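Local coordinates for EGF family domain-containing protein (PDB 4Z80) that binds a RON2L1 peptide and probably takes part in the moving junction that Toxoplasma gondii builds during host-cell invasion, at residues 130-135 with 226-231; 206-211 with 220-225; 357-360 with 364-367; 368-373 with 401-406. All blocks are in the same frame, centred on the assembly; numbering follows the deposited sequence.

Interaction 1. Residues 130-135 with 226-231; sequences TTSCAS and TSHVGC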
loop_
_atom_site.group_PDB
_atom_site.type_symbol
_atom_site.label_atom_id
_atom_site.label_comp_id
_atom_site.label_asym_id
_atom_site.label_seq_id
_atom_site.Cartn_x
_atom_site.Cartn_y
_atom_site.Cartn_z
ATOM N N THR A 130 3.709 11.563 -27.413
ATOM C CA THR A 130 3.782 10.850 -28.680
ATOM C C THR A 130 4.740 11.568 -29.619
ATOM O O THR A 130 4.622 11.457 -30.832
ATOM C CB THR A 130 2.398 10.720 -29.352
ATOM O OG1 THR A 130 1.828 12.021 -29.542
ATOM C CG2 THR A 130 1.467 9.880 -28.497
ATOM N N THR A 131 5.700 12.288 -29.051
ATOM C CA THR A 131 6.655 13.046 -29.852
ATOM C C THR A 131 7.376 12.145 -30.853
ATOM O O THR A 131 7.915 11.100 -30.487
ATOM C CB THR A 131 7.665 13.757 -28.946
ATOM O OG1 THR A 131 6.967 14.742 -28.176
ATOM C CG2 THR A 131 8.768 14.450 -29.754
ATOM N N SER A 132 7.329 12.575 -32.117
ATOM C CA SER A 132 7.974 11.930 -33.271
ATOM C C SER A 132 7.150 10.780 -33.866
ATOM O O SER A 132 7.516 10.229 -34.910
ATOM C CB SER A 132 9.378 11.432 -32.911
ATOM O OG SER A 132 9.370 10.132 -32.356
ATOM N N CYS A 133 6.044 10.426 -33.218
ATOM C CA CYS A 133 5.167 9.371 -33.727
ATOM C C CYS A 133 4.426 9.820 -34.982
ATOM O O CYS A 133 4.173 11.003 -35.172
ATOM C CB CYS A 133 4.146 8.949 -32.666
ATOM S SG CYS A 133 4.866 8.245 -31.163
ATOM N N ALA A 134 4.063 8.859 -35.824
ATOM C CA ALA A 134 3.329 9.146 -37.049
ATOM C C ALA A 134 1.969 9.766 -36.749
ATOM O O ALA A 134 1.483 10.611 -37.499
ATOM C CB ALA A 134 3.162 7.873 -37.867
ATOM N N SER A 135 1.354 9.348 -35.648
ATOM C CA SER A 135 0.099 9.960 -35.221
ATOM C C SER A 135 0.116 10.298 -33.738
ATOM O O SER A 135 0.968 9.823 -32.983
ATOM C CB SER A 135 -1.084 9.043 -35.528
ATOM O OG SER A 135 -0.916 7.770 -34.931
ATOM N N THR A 226 2.639 -0.574 -33.457
ATOM C CA THR A 226 3.678 -0.359 -34.463
ATOM C C THR A 226 5.056 -0.742 -33.924
ATOM O O THR A 226 5.198 -1.103 -32.756
ATOM C CB THR A 226 3.692 1.111 -34.938
ATOM O OG1 THR A 226 4.520 1.904 -34.073
ATOM C CG2 THR A 226 2.276 1.692 -34.971
ATOM N N SER A 227 6.075 -0.678 -34.777
ATOM C CA SER A 227 7.426 -1.024 -34.354
ATOM C C SER A 227 8.106 0.187 -33.704
ATOM O O SER A 227 9.206 0.072 -33.161
ATOM C CB SER A 227 8.249 -1.546 -35.540
ATOM O OG SER A 227 8.333 -0.579 -36.563
ATOM N N HIS A 228 7.444 1.341 -33.750
ATOM C CA HIS A 228 7.947 2.540 -33.090
ATOM C C HIS A 228 7.388 2.548 -31.665
ATOM O O HIS A 228 6.243 2.947 -31.440
ATOM C CB HIS A 228 7.546 3.798 -33.864
ATOM C CG HIS A 228 8.216 5.047 -33.385
ATOM N ND1 HIS A 228 8.033 6.267 -33.999
ATOM C CD2 HIS A 228 9.061 5.268 -32.350
ATOM C CE1 HIS A 228 8.729 7.189 -33.356
ATOM N NE2 HIS A 228 9.370 6.606 -32.357
ATOM N N VAL A 229 8.204 2.085 -30.725
ATOM C CA VAL A 229 7.755 1.791 -29.362
ATOM C C VAL A 229 7.153 3.006 -28.665
ATOM O O VAL A 229 7.802 4.041 -28.507
ATOM C CB VAL A 229 8.914 1.244 -28.505
ATOM C CG1 VAL A 229 8.460 0.969 -27.080
ATOM C CG2 VAL A 229 9.465 -0.024 -29.119
ATOM N N GLY A 230 5.904 2.860 -28.232
ATOM C CA GLY A 230 5.206 3.923 -27.535
ATOM C C GLY A 230 4.211 4.679 -28.387
ATOM O O GLY A 230 3.466 5.509 -27.875
ATOM N N CYS A 231 4.181 4.395 -29.685
ATOM C CA CYS A 231 3.346 5.169 -30.598
ATOM C C CYS A 231 1.964 4.566 -30.836
ATOM O O CYS A 231 1.789 3.350 -30.743
ATOM C CB CYS A 231 4.067 5.340 -31.934
ATOM S SG CYS A 231 5.512 6.423 -31.810
HETATM O O HOH W 1 6.006 6.574 -35.901
#
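C133 and C231 each close a type II beta turn, T130 to C133 and H228 to C231, and the two turns meet with these CA atoms 5.5 Å apart. The cysteines form a disulfide with a chi3 of -77°, each SG lying beside its own backbone N and anti to its carbonyl carbon. The H228 ring lies against this bridge: C231 SG stands 3.3 Å above the ring plane, shifted toward the rim. The CG of H228 is anti to the backbone N (chi1 -170°), which carries the ring across to the other loop. There S132 OG packs at the ring edge, 3.2 Å from H228 CE1, while this hydroxyl donates to a lone pair of T131 O, 2.6 Å away and in the carbonyl plane. A water links H228 ND1 (2.8 Å) with A134 N (3.0 Å), the latter donating to it. P22 of the bound peptide chain packs on H228 and both cysteines. The imidazole is thus held at ND1 by the water and at NE2 by a hydrogen bond with P21 O of the peptide chain, and the covalent bridge ties this peptide-facing histidine to a loop remote in sequence.

Interaction 2. Residues 206-211 with 220-225; sequences YTEYAF and YDYKGQ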
loop_
_atom_site.group_PDB
_atom_site.type_symbol
_atom_site.label_atom_id
_atom_site.label_comp_id
_atom_site.label_asym_id
_atom_site.label_seq_id
_atom_site.Cartn_x
_atom_site.Cartn_y
_atom_site.Cartn_z
ATOM N N TYR A 206 14.900 -5.651 -26.894
ATOM C CA TYR A 206 14.914 -5.509 -25.444
ATOM C C TYR A 206 14.138 -6.642 -24.797
ATOM O O TYR A 206 13.389 -7.352 -25.467
ATOM C CB TYR A 206 14.311 -4.166 -25.019
ATOM C CG TYR A 206 12.904 -3.958 -25.527
ATOM C CD1 TYR A 206 11.807 -4.420 -24.811
ATOM C CD2 TYR A 206 12.671 -3.311 -26.732
ATOM C CE1 TYR A 206 10.519 -4.238 -25.277
ATOM C CE2 TYR A 206 11.389 -3.121 -27.208
ATOM C CZ TYR A 206 10.314 -3.586 -26.476
ATOM O OH TYR A 206 9.036 -3.398 -26.947
ATOM N N THR A 207 14.323 -6.803 -23.492
ATOM C CA THR A 207 13.496 -7.706 -22.707
ATOM C C THR A 207 12.609 -6.861 -21.794
ATOM O O THR A 207 13.083 -5.920 -21.155
ATOM C CB THR A 207 14.337 -8.690 -21.876
ATOM O OG1 THR A 207 15.165 -9.469 -22.749
ATOM C CG2 THR A 207 13.436 -9.631 -21.084
ATOM N N GLU A 208 11.325 -7.203 -21.749
ATOM C CA GLU A 208 10.346 -6.445 -20.973
ATOM C C GLU A 208 10.292 -6.910 -19.523
ATOM O O GLU A 208 10.150 -8.099 -19.251
ATOM C CB GLU A 208 8.959 -6.573 -21.607
ATOM C CG GLU A 208 7.874 -5.757 -20.903
ATOM C CD GLU A 208 6.475 -6.072 -21.408
ATOM O OE1 GLU A 208 6.349 -6.716 -22.474
ATOM O OE2 GLU A 208 5.501 -5.673 -20.735
ATOM N N TYR A 209 10.395 -5.952 -18.603
ATOM C CA TYR A 209 10.209 -6.209 -17.183
ATOM C C TYR A 209 9.122 -5.266 -16.668
ATOM O O TYR A 209 8.113 -5.078 -17.341
ATOM C CB TYR A 209 11.533 -6.039 -16.423
ATOM C CG TYR A 209 12.578 -7.065 -16.811
ATOM C CD1 TYR A 209 12.442 -8.397 -16.436
ATOM C CD2 TYR A 209 13.692 -6.703 -17.554
ATOM C CE1 TYR A 209 13.390 -9.340 -16.784
ATOM C CE2 TYR A 209 14.647 -7.642 -17.909
ATOM C CZ TYR A 209 14.489 -8.955 -17.519
ATOM O OH TYR A 209 15.427 -9.899 -17.867
ATOM N N ALA A 210 9.337 -4.669 -15.500
ATOM C CA ALA A 210 8.363 -3.775 -14.880
ATOM C C ALA A 210 9.023 -3.085 -13.703
ATOM O O ALA A 210 9.973 -3.620 -13.137
ATOM C CB ALA A 210 7.148 -4.542 -14.422
ATOM N N PHE A 211 8.529 -1.907 -13.325
ATOM C CA PHE A 211 9.039 -1.250 -12.121
ATOM C C PHE A 211 8.520 -1.906 -10.832
ATOM O O PHE A 211 9.078 -1.679 -9.760
ATOM C CB PHE A 211 8.671 0.235 -12.098
ATOM C CG PHE A 211 9.368 1.077 -13.142
ATOM C CD1 PHE A 211 10.457 0.602 -13.869
ATOM C CD2 PHE A 211 8.929 2.366 -13.389
ATOM C CE1 PHE A 211 11.081 1.411 -14.812
ATOM C CE2 PHE A 211 9.546 3.167 -14.332
ATOM C CZ PHE A 211 10.620 2.689 -15.042
ATOM N N TYR A 220 -1.560 -1.261 -19.322
ATOM C CA TYR A 220 -1.585 -0.398 -20.488
ATOM C C TYR A 220 -0.644 -0.921 -21.558
ATOM O O TYR A 220 0.319 -1.624 -21.268
ATOM C CB TYR A 220 -1.243 1.049 -20.106
ATOM C CG TYR A 220 0.221 1.464 -20.049
ATOM C CD1 TYR A 220 1.031 1.132 -18.968
ATOM C CD2 TYR A 220 0.760 2.267 -21.046
ATOM C CE1 TYR A 220 2.347 1.556 -18.905
ATOM C CE2 TYR A 220 2.072 2.696 -20.990
ATOM C CZ TYR A 220 2.861 2.334 -19.922
ATOM O OH TYR A 220 4.166 2.774 -19.870
ATOM N N ASP A 221 -0.988 -0.604 -22.802
ATOM C CA ASP A 221 -0.217 -1.008 -23.972
ATOM C C ASP A 221 0.934 -0.022 -24.163
ATOM O O ASP A 221 0.791 0.992 -24.841
ATOM C CB ASP A 221 -1.136 -1.060 -25.193
ATOM C CG ASP A 221 -0.418 -1.492 -26.458
ATOM O OD1 ASP A 221 0.781 -1.826 -26.382
ATOM O OD2 ASP A 221 -1.074 -1.506 -27.520
ATOM N N TYR A 222 2.069 -0.317 -23.539
ATOM C CA TYR A 222 3.198 0.604 -23.549
ATOM C C TYR A 222 3.798 0.682 -24.945
ATOM O O TYR A 222 4.319 1.715 -25.337
ATOM C CB TYR A 222 4.281 0.175 -22.540
ATOM C CG TYR A 222 5.129 -0.980 -23.026
ATOM C CD1 TYR A 222 6.208 -0.763 -23.881
ATOM C CD2 TYR A 222 4.842 -2.281 -22.650
ATOM C CE1 TYR A 222 6.967 -1.816 -24.348
ATOM C CE2 TYR A 222 5.599 -3.338 -23.106
ATOM C CZ TYR A 222 6.660 -3.101 -23.955
ATOM O OH TYR A 222 7.415 -4.156 -24.412
ATOM N N LYS A 223 3.728 -0.422 -25.682
ATOM C CA LYS A 223 4.402 -0.511 -26.978
ATOM C C LYS A 223 3.603 0.093 -28.115
ATOM O O LYS A 223 4.166 0.748 -28.998
ATOM C CB LYS A 223 4.706 -1.969 -27.314
ATOM C CG LYS A 223 5.425 -2.148 -28.646
ATOM C CD LYS A 223 5.779 -3.601 -28.865
ATOM C CE LYS A 223 6.746 -3.763 -30.020
ATOM N NZ LYS A 223 6.295 -4.788 -31.003
ATOM N N GLY A 224 2.296 -0.136 -28.111
ATOM C CA GLY A 224 1.480 0.206 -29.259
ATOM C C GLY A 224 1.632 -0.869 -30.322
ATOM O O GLY A 224 2.434 -1.791 -30.185
ATOM N N GLN A 225 0.867 -0.731 -31.395
ATOM C CA GLN A 225 0.791 -1.760 -32.424
ATOM C C GLN A 225 1.912 -1.684 -33.447
ATOM O O GLN A 225 2.102 -2.614 -34.227
ATOM C CB GLN A 225 -0.548 -1.656 -33.148
ATOM C CG GLN A 225 -1.737 -2.077 -32.306
ATOM C CD GLN A 225 -2.168 -3.496 -32.607
ATOM O OE1 GLN A 225 -2.780 -3.768 -33.643
ATOM N NE2 GLN A 225 -1.832 -4.414 -31.710
HETATM O O HOH W 2 5.835 -6.444 -25.558
#
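The phenol oxygens of Y206 and Y222 are hydrogen-bonded at 3.1 Å, joining a residue just before strand 207-208, part of a small antiparallel pair with strand 195-196, to a loop turned by an Asx motif at D221. With CG of Y206 set between its backbone N and carbonyl carbon (chi1 57°), its ring is carried toward Y222, and each hydroxyl meets the other ring at its edge. E208 comes in on the CE2 side, the other flank of the Y222 hydroxyl: OE1 lies at the edge in the ring plane, OE2, 3.3 Å from Y222 CE2, is oblique to it, and the carboxylate is turned 71° from the ring. A water bridges E208 OE1 (3.1 Å) and Y222 OH (3.0 Å), donating to the carboxylate. K223 CB lies 3.7 Å above one face of the Y222 ring. Further out, H238 NE2 is hydrogen-bonded to E208 OE2 and K241 forms a salt bridge with OE1, so the carboxylate probably keeps its negative charge. F194 and H238 meet Y222 edge-to-face, and I25 of the bound peptide chain packs on Y206. The Y222 loop is itself tied by G224 N, which donates to D221 OD1 at 2.9 Å from 55° above the carboxylate plane.

Interaction 3. Residues 357-360 with 364-367; sequences VVSK and CKPM
V357 and K365 form the hydrogen-bonded antiparallel pair of the beta hairpin made by strands 353-359 and 363-366, with V357 N to K365 O and K365 N to V357 O both 2.9 Å. V358 and C364 make the adjacent non-hydrogen-bonded pair. The short segments 357-359 and 364-366 run at 127°, well off strict antiparallel, consistent with local twist or splay. The hairpin belongs to the apical membrane antigen 1 family region, of the PAN clan.

The side chain of K365 runs across the neighbouring strand. Its CG sits between the backbone N and the carbonyl carbon (chi1 59°), and the chain beyond is fully extended, which lays it over V357 and S359. CB comes near S359 CB; CG then passes 3.8 Å from V357 CG2. CD moves on to S359 CB at 3.9 Å, and CE touches V357 CG2 again. At the tip, K365 NZ donates to a water at 3.1 Å, and this water donates to S359 OG at 2.7 Å. That hydroxyl is also hydrogen-bonded to D469 OD2.

The other branch of V357, CG1, meets M367 CG at 4.1 Å, the two side chains crossing at about a right angle. C364 SG turns to the opposite face of the sheet and forms a disulfide with C436 SG, at the start of strand 436-440 on the far side of strand 353-359. Backbone pairing, a disulfide spanning the three-stranded sheet, and aliphatic packing therefore hold the hairpin, while the water and S359 OG couple K365 NZ indirectly to the D469 carboxylate.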
loop_
_atom_site.group_PDB
_atom_site.type_symbol
_atom_site.label_atom_id
_atom_site.label_comp_id
_atom_site.label_asym_id
_atom_site.label_seq_id
_atom_site.Cartn_x
_atom_site.Cartn_y
_atom_site.Cartn_z
ATOM N N VAL A 357 -5.039 -5.961 31.136
ATOM C CA VAL A 357 -4.106 -4.989 31.705
ATOM C C VAL A 357 -3.567 -5.581 33.008
ATOM O O VAL A 357 -4.193 -6.452 33.597
ATOM C CB VAL A 357 -4.772 -3.617 31.959
ATOM C CG1 VAL A 357 -5.199 -2.982 30.633
ATOM C CG2 VAL A 357 -5.955 -3.751 32.912
ATOM N N VAL A 358 -2.400 -5.126 33.444
ATOM C CA VAL A 358 -1.764 -5.729 34.605
ATOM C C VAL A 358 -2.555 -5.381 35.863
ATOM O O VAL A 358 -3.058 -4.266 36.009
ATOM C CB VAL A 358 -0.298 -5.275 34.746
ATOM C CG1 VAL A 358 0.314 -5.791 36.045
ATOM C CG2 VAL A 358 0.526 -5.775 33.562
ATOM N N SER A 359 -2.681 -6.366 36.742
ATOM C CA SER A 359 -3.351 -6.187 38.021
ATOM C C SER A 359 -2.463 -6.728 39.135
ATOM O O SER A 359 -2.019 -7.872 39.078
ATOM C CB SER A 359 -4.706 -6.890 38.018
ATOM O OG SER A 359 -5.381 -6.708 39.251
ATOM N N LYS A 360 -2.186 -5.886 40.125
ATOM C CA LYS A 360 -1.385 -6.274 41.287
ATOM C C LYS A 360 -0.037 -6.878 40.902
ATOM O O LYS A 360 0.381 -7.893 41.459
ATOM C CB LYS A 360 -2.165 -7.260 42.157
ATOM C CG LYS A 360 -3.482 -6.708 42.682
ATOM C CD LYS A 360 -4.455 -7.821 43.019
ATOM C CE LYS A 360 -5.857 -7.281 43.259
ATOM N NZ LYS A 360 -5.948 -6.532 44.538
ATOM N N CYS A 364 -3.122 -10.499 35.508
ATOM C CA CYS A 364 -3.724 -9.822 34.372
ATOM C C CYS A 364 -5.230 -9.855 34.573
ATOM O O CYS A 364 -5.780 -10.882 34.953
ATOM C CB CYS A 364 -3.316 -10.505 33.060
ATOM S SG CYS A 364 -3.711 -9.589 31.538
ATOM N N LYS A 365 -5.890 -8.723 34.362
ATOM C CA LYS A 365 -7.346 -8.692 34.363
ATOM C C LYS A 365 -7.835 -8.269 32.982
ATOM O O LYS A 365 -7.172 -7.485 32.296
ATOM C CB LYS A 365 -7.876 -7.750 35.451
ATOM C CG LYS A 365 -7.413 -6.312 35.326
ATOM C CD LYS A 365 -7.962 -5.452 36.464
ATOM C CE LYS A 365 -7.474 -4.021 36.360
ATOM N NZ LYS A 365 -7.947 -3.192 37.509
ATOM N N PRO A 366 -8.983 -8.812 32.556
ATOM C CA PRO A 366 -9.448 -8.457 31.217
ATOM C C PRO A 366 -9.751 -6.979 31.126
ATOM O O PRO A 366 -10.132 -6.338 32.114
ATOM C CB PRO A 366 -10.707 -9.311 31.034
ATOM C CG PRO A 366 -11.125 -9.690 32.406
ATOM C CD PRO A 366 -9.869 -9.791 33.205
ATOM N N MET A 367 -9.551 -6.430 29.940
ATOM C CA MET A 367 -9.874 -5.041 29.705
ATOM C C MET A 367 -11.389 -4.883 29.794
ATOM O O MET A 367 -12.128 -5.866 29.715
ATOM C CB MET A 367 -9.339 -4.590 28.343
ATOM C CG MET A 367 -7.836 -4.837 28.162
ATOM S SD MET A 367 -7.025 -3.724 26.993
ATOM C CE MET A 367 -7.796 -4.194 25.456
HETATM O O HOH W 3 -6.363 -4.258 39.956
#

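Interaction 4. Residues 368-373 with 401-406; sequences NARASL and RGYHWA. With SO4 (sulfate ion), chain J.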
loop_
_atom_site.group_PDB
_atom_site.type_symbol
_atom_site.label_atom_id
_atom_site.label_comp_id
_atom_site.label_asym_id
_atom_site.label_seq_id
_atom_site.Cartn_x
_atom_site.Cartn_y
_atom_site.Cartn_z
ATOM N N ASN A 368 -11.836 -3.647 29.974
ATOM C CA ASN A 368 -13.257 -3.343 30.043
ATOM C C ASN A 368 -13.817 -3.105 28.649
ATOM O O ASN A 368 -13.417 -2.155 27.972
ATOM C CB ASN A 368 -13.503 -2.115 30.919
ATOM C CG ASN A 368 -13.127 -2.345 32.372
ATOM O OD1 ASN A 368 -13.357 -3.419 32.922
ATOM N ND2 ASN A 368 -12.547 -1.327 33.001
ATOM N N ALA A 369 -14.751 -3.957 28.238
ATOM C CA ALA A 369 -15.335 -3.874 26.908
ATOM C C ALA A 369 -16.089 -2.566 26.739
ATOM O O ALA A 369 -16.797 -2.125 27.642
ATOM C CB ALA A 369 -16.265 -5.057 26.650
ATOM N N ARG A 370 -15.905 -1.947 25.582
ATOM C CA ARG A 370 -16.708 -0.805 25.166
ATOM C C ARG A 370 -18.035 -1.271 24.594
ATOM O O ARG A 370 -19.055 -0.578 24.689
ATOM C CB ARG A 370 -15.971 0.010 24.105
ATOM C CG ARG A 370 -14.628 0.579 24.540
ATOM C CD ARG A 370 -14.749 1.624 25.635
ATOM N NE ARG A 370 -15.746 2.642 25.304
ATOM C CZ ARG A 370 -15.542 3.667 24.478
ATOM N NH1 ARG A 370 -14.369 3.835 23.880
ATOM N NH2 ARG A 370 -16.524 4.533 24.247
ATOM N N ALA A 371 -18.008 -2.438 23.969
ATOM C CA ALA A 371 -19.132 -2.946 23.215
ATOM C C ALA A 371 -18.973 -4.437 22.983
ATOM O O ALA A 371 -17.866 -4.977 23.113
ATOM C CB ALA A 371 -19.259 -2.220 21.882
ATOM N N SER A 372 -20.067 -5.102 22.633
ATOM C CA SER A 372 -19.998 -6.509 22.261
ATOM C C SER A 372 -20.951 -6.841 21.125
ATOM O O SER A 372 -21.924 -6.122 20.873
ATOM C CB SER A 372 -20.284 -7.414 23.468
ATOM O OG SER A 372 -21.656 -7.398 23.829
ATOM N N LEU A 373 -20.645 -7.936 20.436
ATOM C CA LEU A 373 -21.448 -8.448 19.338
ATOM C C LEU A 373 -21.697 -9.919 19.634
ATOM O O LEU A 373 -20.745 -10.668 19.868
ATOM C CB LEU A 373 -20.729 -8.256 17.993
ATOM C CG LEU A 373 -21.443 -8.684 16.717
ATOM C CD1 LEU A 373 -22.618 -7.767 16.432
ATOM C CD2 LEU A 373 -20.467 -8.661 15.553
ATOM N N ARG A 401 -15.290 3.602 15.830
ATOM C CA ARG A 401 -15.524 3.822 17.255
ATOM C C ARG A 401 -14.250 3.945 18.079
ATOM O O ARG A 401 -14.311 4.222 19.275
ATOM C CB ARG A 401 -16.340 2.668 17.833
ATOM C CG ARG A 401 -17.715 2.420 17.210
ATOM C CD ARG A 401 -18.748 3.432 17.680
ATOM N NE ARG A 401 -18.658 4.663 16.914
ATOM C CZ ARG A 401 -19.293 5.789 17.217
ATOM N NH1 ARG A 401 -19.137 6.851 16.441
ATOM N NH2 ARG A 401 -20.081 5.852 18.283
ATOM N N GLY A 402 -13.103 3.686 17.458
ATOM C CA GLY A 402 -11.838 3.703 18.171
ATOM C C GLY A 402 -11.440 2.352 18.735
ATOM O O GLY A 402 -10.576 2.283 19.613
ATOM N N TYR A 403 -12.061 1.283 18.245
ATOM C CA TYR A 403 -11.757 -0.069 18.721
ATOM C C TYR A 403 -10.585 -0.647 17.934
ATOM O O TYR A 403 -10.672 -0.765 16.713
ATOM C CB TYR A 403 -12.956 -1.011 18.557
ATOM C CG TYR A 403 -14.287 -0.542 19.115
ATOM C CD1 TYR A 403 -14.360 0.359 20.170
ATOM C CD2 TYR A 403 -15.470 -1.027 18.578
ATOM C CE1 TYR A 403 -15.598 0.774 20.665
ATOM C CE2 TYR A 403 -16.693 -0.634 19.069
ATOM C CZ TYR A 403 -16.752 0.260 20.102
ATOM O OH TYR A 403 -18.006 0.643 20.544
ATOM N N HIS A 404 -9.511 -1.034 18.619
ATOM C CA HIS A 404 -8.360 -1.632 17.930
ATOM C C HIS A 404 -8.017 -3.027 18.410
ATOM O O HIS A 404 -7.121 -3.659 17.846
ATOM C CB HIS A 404 -7.136 -0.737 18.069
ATOM C CG HIS A 404 -7.299 0.558 17.351
ATOM N ND1 HIS A 404 -7.382 0.632 15.977
ATOM C CD2 HIS A 404 -7.492 1.815 17.813
ATOM C CE1 HIS A 404 -7.576 1.890 15.621
ATOM N NE2 HIS A 404 -7.652 2.626 16.716
ATOM N N TRP A 405 -8.734 -3.505 19.421
ATOM C CA TRP A 405 -8.503 -4.815 20.019
ATOM C C TRP A 405 -9.848 -5.455 20.270
ATOM O O TRP A 405 -10.767 -4.784 20.748
ATOM C CB TRP A 405 -7.719 -4.692 21.334
ATOM C CG TRP A 405 -6.507 -3.830 21.210
ATOM C CD1 TRP A 405 -5.239 -4.231 20.891
ATOM C CD2 TRP A 405 -6.448 -2.405 21.363
ATOM N NE1 TRP A 405 -4.395 -3.145 20.845
ATOM C CE2 TRP A 405 -5.115 -2.012 21.126
ATOM C CE3 TRP A 405 -7.394 -1.421 21.676
ATOM C CZ2 TRP A 405 -4.702 -0.687 21.208
ATOM C CZ3 TRP A 405 -6.983 -0.112 21.750
ATOM C CH2 TRP A 405 -5.657 0.254 21.509
ATOM N N ALA A 406 -9.962 -6.742 19.949
ATOM C CA ALA A 406 -11.146 -7.510 20.287
ATOM C C ALA A 406 -10.761 -8.875 20.824
ATOM O O ALA A 406 -9.762 -9.465 20.395
ATOM C CB ALA A 406 -12.052 -7.668 19.084
HETATM S S SO4 J . -21.601 9.209 17.911
HETATM O O1 SO4 J . -21.635 10.647 18.170
HETATM O O2 SO4 J . -20.881 8.550 19.002
HETATM O O3 SO4 J . -20.935 8.972 16.630
HETATM O O4 SO4 J . -22.963 8.680 17.878
HETATM O O HOH W 4 -12.989 5.340 21.401
#
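Two successive residues, R370 and A371, both turn their CB atoms toward the ring of Y403, an outcome of the classic beta bulge in which they together face F429 of strand 424-430. R370 CB lies 3.5 Å from Y403 CE1, while A371 CB is 3.4 Å from Y403 OH and also packs on CZ; the R370 methylene and the A371 methyl both reach the ring obliquely. The phenol thus takes an apolar lining along its outer end. R401 CB rests 3.3 Å above one face of the ring, offset toward the rim. F429 meets the same ring with its plane nearly parallel, and L385 of helix 378-387 adds further packing. Residues 368-373 belong to the apical membrane antigen 1 family region, of the PAN clan.

Beyond its CG, the side chain of R370 bends at both chi2 and chi3 (-50° at chi3), which swings the guanidinium away from stacking: its plane stands 85° from that of the Y403 ring. R370 NH1 is hydrogen-bonded to S431 OG and also donates to a water 3.2 Å away, in the guanidinium plane; that water donates to R401 O at 2.7 Å.

The guanidinium of R401 meets a sulfate ion, probably from the crystallisation liquor. R401 NH1 donates to sulfate O3 at 2.8 Å and NH2 to sulfate O2 at 2.9 Å, a two-pronged edge-on bond; NH1 also reaches S397 O. The contact is therefore split by chemistry: carbon packs around the buried tyrosine, while the two arginine heads lie outside that packing, one held by S431 and, through water, by R401 O, the other pairing its charge with an anion.

Interactions 1 and 2 lie at one end of the chain, with centres 13 Å apart, and interactions 3 and 4 at the other, 16 Å apart; centres of the two groups are separated by about 49 to 69 Å. Along the chain, interaction 2 is nested within the loop closed by interaction 1, and the two touch through V229, which packs on Y206 and Y222, and a probable hydrogen bond from G230 N to K223 O. Both lie beside the bound RON2L1 peptide, consistent with a part in holding that site. Interactions 3 and 4 follow in series: strand 363-366 leads to strand 371-377, in a neighbouring antiparallel sheet, and M367 packs on W405 between them, where the peptide touches neither contact.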